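Local coordinates for uncharacterized protein DR_A0006 (Deinococcus radiodurans R1, PDB 3GGN) that is of unknown function but, as a member of the COQ10-like START-domain family, probably binds a lipid or other hydrophobic ligand, at residues 131-134 / 135-139. Residues are numbered along the deposited sequence; the frame is centred on the assembly and turned at random.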
loop_
_atom_site.group_PDB
_atom_site.type_symbol
_atom_site.label_atom_id
_atom_site.label_comp_id
_atom_site.label_asym_id
_atom_site.label_seq_id
_atom_site.Cartn_x
_atom_site.Cartn_y
_atom_site.Cartn_z
ATOM N N GLN B 131 -0.764 -16.049 -1.126
ATOM C CA GLN B 131 -1.805 -15.140 -1.581
ATOM C C GLN B 131 -1.466 -13.715 -1.124
ATOM O O GLN B 131 -1.705 -12.741 -1.844
ATOM C CB GLN B 131 -3.169 -15.556 -1.030
ATOM C CG GLN B 131 -4.323 -14.689 -1.524
ATOM C CD GLN B 131 -4.490 -14.723 -3.034
ATOM O OE1 GLN B 131 -4.167 -13.754 -3.733
ATOM N NE2 GLN B 131 -4.997 -15.840 -3.548
ATOM N N GLN B 132 -0.900 -13.595 0.072
ATOM C CA GLN B 132 -0.542 -12.281 0.594
ATOM C C GLN B 132 0.597 -11.704 -0.251
ATOM O O GLN B 132 0.576 -10.526 -0.611
ATOM C CB GLN B 132 -0.145 -12.388 2.072
ATOM C CG GLN B 132 0.370 -11.092 2.691
ATOM C CD GLN B 132 -0.127 -10.860 4.118
ATOM O OE1 GLN B 132 -0.060 -11.744 4.972
ATOM N NE2 GLN B 132 -0.621 -9.658 4.378
ATOM N N LEU B 133 1.581 -12.536 -0.580
ATOM C CA LEU B 133 2.693 -12.078 -1.405
ATOM C C LEU B 133 2.157 -11.624 -2.767
ATOM O O LEU B 133 2.518 -10.547 -3.248
ATOM C CB LEU B 133 3.737 -13.191 -1.590
ATOM C CG LEU B 133 5.001 -12.801 -2.378
ATOM C CD1 LEU B 133 5.768 -11.706 -1.644
ATOM C CD2 LEU B 133 5.893 -14.022 -2.562
ATOM N N ARG B 134 1.293 -12.433 -3.383
ATOM C CA ARG B 134 0.711 -12.071 -4.682
ATOM C C ARG B 134 0.073 -10.683 -4.616
ATOM O O ARG B 134 0.348 -9.826 -5.454
ATOM C CB ARG B 134 -0.354 -13.089 -5.118
ATOM C CG ARG B 134 -1.162 -12.650 -6.360
ATOM C CD ARG B 134 -0.256 -12.428 -7.556
ATOM N NE ARG B 134 0.370 -13.676 -7.969
ATOM C CZ ARG B 134 -0.281 -14.665 -8.570
ATOM N NH1 ARG B 134 -1.575 -14.542 -8.836
ATOM N NH2 ARG B 134 0.356 -15.786 -8.885
ATOM N N ASP B 135 -0.774 -10.464 -3.615
ATOM C CA ASP B 135 -1.435 -9.175 -3.449
ATOM C C ASP B 135 -0.412 -8.042 -3.300
ATOM O O ASP B 135 -0.547 -6.995 -3.936
ATOM C CB ASP B 135 -2.362 -9.184 -2.223
ATOM C CG ASP B 135 -3.527 -10.161 -2.368
ATOM O OD1 ASP B 135 -3.916 -10.464 -3.516
ATOM O OD2 ASP B 135 -4.061 -10.614 -1.328
ATOM N N ASP B 136 0.595 -8.248 -2.454
ATOM C CA ASP B 136 1.629 -7.235 -2.241
ATOM C C ASP B 136 2.335 -6.872 -3.554
ATOM O O ASP B 136 2.588 -5.688 -3.844
ATOM C CB ASP B 136 2.677 -7.731 -1.235
ATOM C CG ASP B 136 2.133 -7.863 0.181
ATOM O OD1 ASP B 136 1.073 -7.276 0.497
ATOM O OD2 ASP B 136 2.792 -8.543 0.997
ATOM N N LEU B 137 2.655 -7.891 -4.349
ATOM C CA LEU B 137 3.329 -7.681 -5.618
ATOM C C LEU B 137 2.447 -6.957 -6.630
ATOM O O LEU B 137 2.919 -6.092 -7.359
ATOM C CB LEU B 137 3.808 -9.018 -6.192
ATOM C CG LEU B 137 5.072 -9.551 -5.498
ATOM C CD1 LEU B 137 5.392 -10.951 -5.987
ATOM C CD2 LEU B 137 6.246 -8.603 -5.776
ATOM N N MET B 138 1.166 -7.304 -6.667
ATOM C CA MET B 138 0.249 -6.654 -7.599
ATOM C C MET B 138 0.079 -5.175 -7.234
ATOM O O MET B 138 0.036 -4.309 -8.112
ATOM C CB MET B 138 -1.105 -7.373 -7.606
ATOM C CG MET B 138 -1.056 -8.746 -8.259
ATOM S SD MET B 138 -2.629 -9.639 -8.186
ATOM C CE MET B 138 -3.309 -9.256 -9.800
ATOM N N ARG B 139 -0.006 -4.877 -5.942
ATOM C CA ARG B 139 -0.140 -3.487 -5.538
ATOM C C ARG B 139 1.130 -2.724 -5.912
ATOM O O ARG B 139 1.065 -1.589 -6.389
ATOM C CB ARG B 139 -0.428 -3.385 -4.034
ATOM C CG ARG B 139 -1.846 -3.858 -3.692
ATOM C CD ARG B 139 -2.300 -3.512 -2.274
ATOM N NE ARG B 139 -1.641 -4.327 -1.260
ATOM C CZ ARG B 139 -0.513 -3.984 -0.650
ATOM N NH1 ARG B 139 0.073 -2.831 -0.948
ATOM N NH2 ARG B 139 0.036 -4.798 0.243
#
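The first turns of the last helix of this domain construct, 130-146, the long helix that packs on the antiparallel sheet of this START-like (Bet v 1-like) domain, are joined by four successive i to i+4 backbone hydrogen bonds, from Asp135 N to Gln131 O up to Met138 N to Arg134 O. On the sheet-facing side Leu133 and Leu137 lie side by side and point the same way, Leu133 CG meeting Leu137 CD1 at 4.1 Å, and both reach Val106 on strand 102-111. Asp136, also buried, lies on a neighbouring face of the helix. Its CG stands next to its own backbone N (chi1 -68°), which turns the carboxylate back over the preceding turn, where OD2 lies 3.9 Å from CG of Gln132. The two oxygens are gripped separately: OD1 forms a 2.7 Å salt bridge with Arg139 NH2, and OD2 accepts the backbone N-H of Thr34, tying the helix to the segment just before strand 36-41. Asp135, more open to solvent, is folded back in a similar way, its CG 3.2 Å from Gln131 O. An alanine here, lacking the carboxylate and the negative charge it brings to this partly exposed face, is likely to leave Gln131 O without the group that lies against it. Arg134 bends at chi2 and chi3, carrying its NE to a salt bridge with Asp8 of strand 4-12. The aliphatic part of that chain crosses Met138 at an angle, with Arg134 CD resting 3.7 Å from Met138 SD.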